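Peptidoglycan synthetase penicillin-binding protein 3 (Bifidobacterium adolescentis, PDB 4YE5) probably binds penicillin and, like other membrane-attached members of the transpeptidase family, probably cross-links peptidoglycan strands of the cell wall. Local coordinates at residues 502-507 with 533-538; 242-247 with 520-525. One frame throughout, in Å; residues are numbered along the deposited sequence.

Running from the N terminus, the chain lays down 242-247, on strand 242-249, and 272 residues later segment 520-525 pairs with it, so that interaction 2 closes the long loop. Before that return, strand 501-510 has already passed; interaction 1 closes a loop of 25 residues when 533-538, arriving just after strand 517-524, packs on 502-507. The segments alternate along the chain, so the two contacts cross rather than nest. Strands 501-510 and 517-524 are sheet neighbours, and the backbones of Ser504 and Leu523 bond between them. Together the contacts tie strand 242-249, the sheet's first in chain order, its last two (501-510 and 517-524) and helix 535-549 into one layered unit.

Interaction 1: residues 502-507 with 533-538; sequences IISDYS and LTAGPV
Ser504 and Tyr506 point from the strand at the first turn of helix 535-549, where Ala535 and Gly536 receive them. Ser504 OG, anti to its backbone N (chi1 169°), takes the amide hydrogen of Ala535 N at 3.1 Å in a fairly straight bond (159° at the hydrogen). The methyl of the same alanine is pressed close, Ala535 CB lying 3.3 Å from Ser504 OG, and it also meets Tyr506 CB at 3.7 Å. The Tyr506 ring then runs over the helix backbone: Gly536 CA sits above the ring centre, 3.4 Å from the centroid and 14° off the normal, a CH-pi contact with the approach at its shortest to CD2 (3.3 Å from Gly536 CA). In the transpeptidase fold this is the C-terminal helix lying against one face of the central sheet. Asp505, between the two contact residues, points to the opposite face, where it touches Ile288 near a probable SxxK motif. One shell out, the Ser504 hydroxyl also hydrogen-bonds Gly532 O, so its buried oxygen is gripped both by the helix start and by the preceding loop. Tyr506 packs on Ala485 and Ser487 of strand 484-492, while Thr534 OG1 is held by Gly531 O.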
ATOM      1  N   ILE A 502       6.668  -6.419  24.246  1.00 16.85           N
ATOM      2  CA  ILE A 502       5.293  -5.965  24.109  1.00 18.86           C
ATOM      3  C   ILE A 502       5.188  -4.939  22.984  1.00 24.07           C
ATOM      4  O   ILE A 502       6.194  -4.383  22.550  1.00 20.46           O
ATOM      5  CB  ILE A 502       4.790  -5.295  25.415  1.00 28.92           C
ATOM      6  CG1 ILE A 502       5.559  -4.002  25.669  1.00 30.93           C
ATOM      7  CG2 ILE A 502       4.945  -6.250  26.635  1.00 25.22           C
ATOM      8  CD1 ILE A 502       4.679  -2.849  26.142  1.00 35.35           C
ATOM      9  N   ILE A 503       3.970  -4.718  22.493  1.00 16.51           N
ATOM     10  CA  ILE A 503       3.698  -3.560  21.673  1.00 15.19           C
ATOM     11  C   ILE A 503       2.870  -2.605  22.511  1.00 19.16           C
ATOM     12  O   ILE A 503       2.145  -3.040  23.416  1.00 18.31           O
ATOM     13  CB  ILE A 503       2.904  -3.911  20.407  1.00 15.10           C
ATOM     14  CG1 ILE A 503       1.724  -4.801  20.775  1.00 22.87           C
ATOM     15  CG2 ILE A 503       3.819  -4.637  19.403  1.00 16.80           C
ATOM     16  CD1 ILE A 503       0.547  -4.631  19.909  1.00 19.19           C
ATOM     17  N   SER A 504       3.020  -1.318  22.219  1.00 18.04           N
ATOM     18  CA  SER A 504       2.133  -0.254  22.675  1.00 17.02           C
ATOM     19  C   SER A 504       1.309   0.171  21.462  1.00 19.66           C
ATOM     20  O   SER A 504       1.879   0.549  20.437  1.00 13.79           O
ATOM     21  CB  SER A 504       2.983   0.935  23.140  1.00 15.17           C
ATOM     22  OG  SER A 504       2.224   2.115  23.369  1.00 16.72           O
ATOM     23  N   ASP A 505      -0.018   0.105  21.557  1.00 16.88           N
ATOM     24  CA  ASP A 505      -0.862   0.559  20.450  1.00 14.60           C
ATOM     25  C   ASP A 505      -1.809   1.644  20.906  1.00 16.15           C
ATOM     26  O   ASP A 505      -2.115   1.768  22.098  1.00 11.56           O
ATOM     27  CB  ASP A 505      -1.581  -0.587  19.689  1.00 11.16           C
ATOM     28  CG  ASP A 505      -2.533  -1.419  20.557  1.00 18.95           C
ATOM     29  OD1 ASP A 505      -2.617  -1.191  21.771  1.00 17.82           O
ATOM     30  OD2 ASP A 505      -3.205  -2.342  20.012  1.00 15.42           O
ATOM     31  N   TYR A 506      -2.262   2.446  19.956  1.00 12.88           N
ATOM     32  CA  TYR A 506      -3.062   3.605  20.299  1.00 14.23           C
ATOM     33  C   TYR A 506      -3.756   4.022  19.031  1.00 15.72           C
ATOM     34  O   TYR A 506      -3.123   4.112  17.990  1.00 14.78           O
ATOM     35  CB  TYR A 506      -2.151   4.742  20.810  1.00 10.31           C
ATOM     36  CG  TYR A 506      -2.852   5.780  21.695  1.00 12.59           C
ATOM     37  CD1 TYR A 506      -3.577   6.843  21.134  1.00 14.43           C
ATOM     38  CD2 TYR A 506      -2.757   5.715  23.086  1.00 13.86           C
ATOM     39  CE1 TYR A 506      -4.213   7.819  21.971  1.00 15.16           C
ATOM     40  CE2 TYR A 506      -3.388   6.676  23.915  1.00 16.97           C
ATOM     41  CZ  TYR A 506      -4.106   7.721  23.349  1.00 21.18           C
ATOM     42  OH  TYR A 506      -4.727   8.668  24.182  1.00 23.19           O
ATOM     43  N   SER A 507      -5.060   4.252  19.110  1.00 12.18           N
ATOM     44  CA  SER A 507      -5.811   4.641  17.943  1.00 13.43           C
ATOM     45  C   SER A 507      -6.717   5.806  18.324  1.00 17.21           C
ATOM     46  O   SER A 507      -7.459   5.744  19.309  1.00 17.04           O
ATOM     47  CB  SER A 507      -6.600   3.453  17.394  1.00 17.29           C
ATOM     48  OG  SER A 507      -7.227   3.799  16.170  1.00 21.24           O
ATOM     49  N   LEU A 533       2.586   3.363  27.193  1.00 17.86           N
ATOM     50  CA  LEU A 533       1.655   4.342  26.606  1.00 15.66           C
ATOM     51  C   LEU A 533       2.316   5.263  25.568  1.00 14.33           C
ATOM     52  O   LEU A 533       1.733   6.250  25.122  1.00 15.78           O
ATOM     53  CB  LEU A 533       1.012   5.180  27.723  1.00 18.72           C
ATOM     54  CG  LEU A 533      -0.067   4.368  28.455  1.00 25.38           C
ATOM     55  CD1 LEU A 533      -0.266   4.873  29.853  1.00 32.72           C
ATOM     56  CD2 LEU A 533      -1.388   4.412  27.665  1.00 25.12           C
ATOM     57  N   THR A 534       3.537   4.929  25.185  1.00 14.70           N
ATOM     58  CA  THR A 534       4.307   5.757  24.263  1.00 17.10           C
ATOM     59  C   THR A 534       3.591   5.983  22.917  1.00 16.57           C
ATOM     60  O   THR A 534       3.743   7.035  22.305  1.00 16.68           O
ATOM     61  CB  THR A 534       5.715   5.157  24.039  1.00 13.91           C
ATOM     62  OG1 THR A 534       6.376   5.032  25.308  1.00 17.64           O
ATOM     63  CG2 THR A 534       6.566   6.068  23.159  1.00 12.91           C
ATOM     64  N   ALA A 535       2.805   5.015  22.459  1.00 12.53           N
ATOM     65  CA  ALA A 535       2.121   5.215  21.176  1.00 17.10           C
ATOM     66  C   ALA A 535       1.147   6.405  21.192  1.00 16.41           C
ATOM     67  O   ALA A 535       0.906   7.013  20.157  1.00 11.92           O
ATOM     68  CB  ALA A 535       1.423   3.933  20.693  1.00 10.48           C
ATOM     69  N   GLY A 536       0.613   6.746  22.363  1.00 11.21           N
ATOM     70  CA  GLY A 536      -0.290   7.893  22.490  1.00 17.91           C
ATOM     71  C   GLY A 536       0.245   9.240  21.998  1.00 16.35           C
ATOM     72  O   GLY A 536      -0.325   9.839  21.097  1.00 13.72           O
ATOM     73  N   PRO A 537       1.337   9.736  22.600  1.00 14.58           N
ATOM     74  CA  PRO A 537       1.904  11.029  22.168  1.00 17.26           C
ATOM     75  C   PRO A 537       2.312  10.989  20.690  1.00 14.73           C
ATOM     76  O   PRO A 537       2.254  12.000  20.014  1.00 19.34           O
ATOM     77  CB  PRO A 537       3.154  11.165  23.042  1.00 18.58           C
ATOM     78  CG  PRO A 537       2.794  10.374  24.324  1.00 20.38           C
ATOM     79  CD  PRO A 537       2.020   9.190  23.786  1.00 14.13           C
ATOM     80  N   VAL A 538       2.716   9.822  20.202  1.00 16.30           N
ATOM     81  CA  VAL A 538       3.070   9.684  18.786  1.00 18.43           C
ATOM     82  C   VAL A 538       1.841   9.920  17.899  1.00 17.27           C
ATOM     83  O   VAL A 538       1.944  10.620  16.909  1.00 18.69           O
ATOM     84  CB  VAL A 538       3.782   8.330  18.492  1.00 14.66           C
ATOM     85  CG1 VAL A 538       4.235   8.229  16.996  1.00 10.65           C
ATOM     86  CG2 VAL A 538       4.991   8.170  19.432  1.00 16.52           C
TER

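Interaction 2: residues 242-247 with 520-525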
ATOM      1  N   TRP A 242      10.625  -1.208  16.559  1.00 16.38           N
ATOM      2  CA  TRP A 242      10.044  -0.736  15.303  1.00 18.29           C
ATOM      3  C   TRP A 242       8.776   0.014  15.625  1.00 19.24           C
ATOM      4  O   TRP A 242       8.270  -0.085  16.746  1.00 14.68           O
ATOM      5  CB  TRP A 242       9.764  -1.869  14.273  1.00 16.59           C
ATOM      6  CG  TRP A 242       8.948  -3.094  14.744  1.00 16.80           C
ATOM      7  CD1 TRP A 242       9.435  -4.372  14.909  1.00 16.51           C
ATOM      8  CD2 TRP A 242       7.530  -3.169  15.038  1.00 15.32           C
ATOM      9  NE1 TRP A 242       8.419  -5.213  15.308  1.00 18.65           N
ATOM     10  CE2 TRP A 242       7.248  -4.512  15.380  1.00 17.74           C
ATOM     11  CE3 TRP A 242       6.486  -2.241  15.049  1.00 14.65           C
ATOM     12  CZ2 TRP A 242       5.964  -4.939  15.744  1.00 19.62           C
ATOM     13  CZ3 TRP A 242       5.198  -2.672  15.404  1.00 20.29           C
ATOM     14  CH2 TRP A 242       4.961  -4.012  15.760  1.00 17.10           C
ATOM     15  N   GLY A 243       8.290   0.790  14.661  1.00 14.45           N
ATOM     16  CA  GLY A 243       7.033   1.499  14.832  1.00 14.29           C
ATOM     17  C   GLY A 243       6.316   1.508  13.495  1.00 16.43           C
ATOM     18  O   GLY A 243       6.968   1.532  12.442  1.00 14.29           O
ATOM     19  N   ILE A 244       4.989   1.451  13.531  1.00 16.06           N
ATOM     20  CA  ILE A 244       4.193   1.584  12.304  1.00 14.66           C
ATOM     21  C   ILE A 244       3.048   2.548  12.597  1.00 16.92           C
ATOM     22  O   ILE A 244       2.647   2.703  13.744  1.00 14.52           O
ATOM     23  CB  ILE A 244       3.648   0.214  11.810  1.00 19.40           C
ATOM     24  CG1 ILE A 244       2.571  -0.320  12.730  1.00 19.48           C
ATOM     25  CG2 ILE A 244       4.774  -0.839  11.655  1.00 15.88           C
ATOM     26  CD1 ILE A 244       2.301  -1.846  12.564  1.00 25.72           C
ATOM     27  N   ALA A 245       2.532   3.214  11.568  1.00 13.39           N
ATOM     28  CA  ALA A 245       1.491   4.217  11.761  1.00 13.09           C
ATOM     29  C   ALA A 245       0.641   4.264  10.524  1.00 17.44           C
ATOM     30  O   ALA A 245       1.132   4.016   9.410  1.00 16.64           O
ATOM     31  CB  ALA A 245       2.103   5.602  11.989  1.00 12.99           C
HETATM   32  N   MSE A 246      -0.624   4.612  10.707  1.00 16.89           N
HETATM   33  CA  MSE A 246      -1.562   4.692   9.594  1.00 14.75           C
HETATM   34  C   MSE A 246      -2.487   5.868   9.798  1.00 14.29           C
HETATM   35  O   MSE A 246      -2.896   6.142  10.930  1.00 14.97           O
HETATM   36  CB  MSE A 246      -2.397   3.407   9.535  1.00 13.93           C
HETATM   37  CG  MSE A 246      -3.420   3.407   8.443  1.00 24.32           C
HETATM   38 SE   MSE A 246      -4.240   1.660   8.455  0.56 16.97          SE
HETATM   39  CE  MSE A 246      -5.263   1.830   6.865  1.00 16.61           C
ATOM     40  N   VAL A 247      -2.820   6.566   8.714  1.00 14.02           N
ATOM     41  CA  VAL A 247      -3.806   7.636   8.777  1.00 14.16           C
ATOM     42  C   VAL A 247      -4.921   7.323   7.782  1.00 15.60           C
ATOM     43  O   VAL A 247      -4.655   7.116   6.593  1.00 15.92           O
ATOM     44  CB  VAL A 247      -3.191   9.025   8.414  1.00 14.32           C
ATOM     45  CG1 VAL A 247      -4.302  10.095   8.395  1.00 14.57           C
ATOM     46  CG2 VAL A 247      -2.080   9.412   9.388  1.00 13.86           C
ATOM     47  N   THR A 520      -3.627   5.518  13.775  1.00 11.05           N
ATOM     48  CA  THR A 520      -3.253   4.433  14.656  1.00 12.05           C
ATOM     49  C   THR A 520      -1.743   4.276  14.655  1.00 14.83           C
ATOM     50  O   THR A 520      -1.114   4.335  13.602  1.00 13.79           O
ATOM     51  CB  THR A 520      -3.904   3.118  14.200  1.00 12.57           C
ATOM     52  OG1 THR A 520      -5.330   3.272  14.181  1.00 13.64           O
ATOM     53  CG2 THR A 520      -3.535   1.977  15.156  1.00  9.90           C
ATOM     54  N   VAL A 521      -1.163   4.074  15.831  1.00 12.66           N
ATOM     55  CA  VAL A 521       0.276   3.867  15.965  1.00 11.70           C
ATOM     56  C   VAL A 521       0.534   2.601  16.785  1.00 14.30           C
ATOM     57  O   VAL A 521      -0.150   2.356  17.780  1.00 14.36           O
ATOM     58  CB  VAL A 521       0.961   5.080  16.637  1.00 12.38           C
ATOM     59  CG1 VAL A 521       2.445   4.751  17.014  1.00  9.97           C
ATOM     60  CG2 VAL A 521       0.929   6.287  15.702  1.00  9.49           C
ATOM     61  N   VAL A 522       1.494   1.789  16.347  1.00 13.52           N
ATOM     62  CA  VAL A 522       1.929   0.611  17.098  1.00 12.92           C
ATOM     63  C   VAL A 522       3.445   0.634  17.215  1.00 17.39           C
ATOM     64  O   VAL A 522       4.132   0.738  16.198  1.00 13.12           O
ATOM     65  CB  VAL A 522       1.500  -0.700  16.379  1.00 11.59           C
ATOM     66  CG1 VAL A 522       1.854  -1.903  17.230  1.00 10.66           C
ATOM     67  CG2 VAL A 522      -0.016  -0.666  16.071  1.00 13.01           C
ATOM     68  N   LEU A 523       3.965   0.543  18.440  1.00 10.68           N
ATOM     69  CA  LEU A 523       5.414   0.544  18.681  1.00 16.37           C
ATOM     70  C   LEU A 523       5.790  -0.706  19.441  1.00 22.16           C
ATOM     71  O   LEU A 523       5.098  -1.087  20.388  1.00 16.32           O
ATOM     72  CB  LEU A 523       5.829   1.766  19.540  1.00 11.33           C
ATOM     73  CG  LEU A 523       5.344   3.136  19.058  1.00 10.95           C
ATOM     74  CD1 LEU A 523       5.725   4.200  20.105  1.00 11.29           C
ATOM     75  CD2 LEU A 523       5.955   3.499  17.695  1.00 11.23           C
ATOM     76  N   LYS A 524       6.889  -1.335  19.046  1.00 13.62           N
ATOM     77  CA  LYS A 524       7.381  -2.515  19.748  1.00 13.13           C
ATOM     78  C   LYS A 524       8.467  -2.143  20.740  1.00 17.01           C
ATOM     79  O   LYS A 524       9.437  -1.485  20.382  1.00 14.04           O
ATOM     80  CB  LYS A 524       7.910  -3.577  18.780  1.00 13.51           C
ATOM     81  CG  LYS A 524       8.391  -4.862  19.517  1.00 14.65           C
ATOM     82  CD  LYS A 524       8.720  -6.010  18.539  1.00 17.18           C
ATOM     83  CE  LYS A 524       9.349  -7.191  19.314  1.00 20.85           C
ATOM     84  NZ  LYS A 524       9.372  -8.469  18.508  1.00 22.47           N
ATOM     85  N   ASP A 525       8.275  -2.556  21.987  1.00 14.42           N
ATOM     86  CA  ASP A 525       9.225  -2.296  23.059  1.00 19.90           C
ATOM     87  C   ASP A 525       9.696  -0.833  23.175  1.00 17.75           C
ATOM     88  O   ASP A 525      10.906  -0.580  23.209  1.00 15.69           O
ATOM     89  CB  ASP A 525      10.433  -3.226  22.897  1.00 17.46           C
ATOM     90  CG  ASP A 525      10.086  -4.687  23.192  1.00 23.20           C
ATOM     91  OD1 ASP A 525       9.192  -4.934  24.030  1.00 25.70           O
ATOM     92  OD2 ASP A 525      10.715  -5.590  22.593  1.00 25.61           O
TER
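Trp242 to Met246 and Thr520 to Lys524 are paired, adjacent antiparallel strands inside the five-stranded sheet of the transpeptidase domain; the axes of the two short segments come within 4.8 Å at their closest. Ile244 and Val522 form a hydrogen-bonded pair, with Ile244 N to Val522 O at 2.9 Å and the return bond Val522 N to Ile244 O at 3.0 Å; Met246, a selenomethionine here, and Thr520 repeat the pattern. Ala245 faces Val521 between these two pairs, and Gly243 faces Leu523 on the other side of Ile244 and Val522, both as non-hydrogen-bonded pairs.

Trp242 is the largest side chain in the contact. Its CG lies between the backbone N and the carbonyl carbon (chi1 52°), and the indole has Lys524 CB over one face, 3.8 Å from the five-membered ring centroid, with Lys524 CD 3.3 Å from Trp242 NE1. The far corner of the six-membered ring also reaches Val522: Trp242 CZ3 meets Val522 CG1 at 3.9 Å, and Val522 O lies at the ring edge, near its plane. Ile244 runs beside Val522, its CG1 touching Val522 CB at 3.8 Å. The extended Lys524 chain carries NZ on to Ala493 O, and Arg277 makes a cation-pi contact with Trp242.

On this face Ile244, Met246 and Thr520 meet helix 408-419, whereas Val521, on the other, packs against helix 535-549. A central sheet between helical layers, with an early strand joined to a C-terminal one, is characteristic of the penicillin-binding, serine beta-lactamase-like fold.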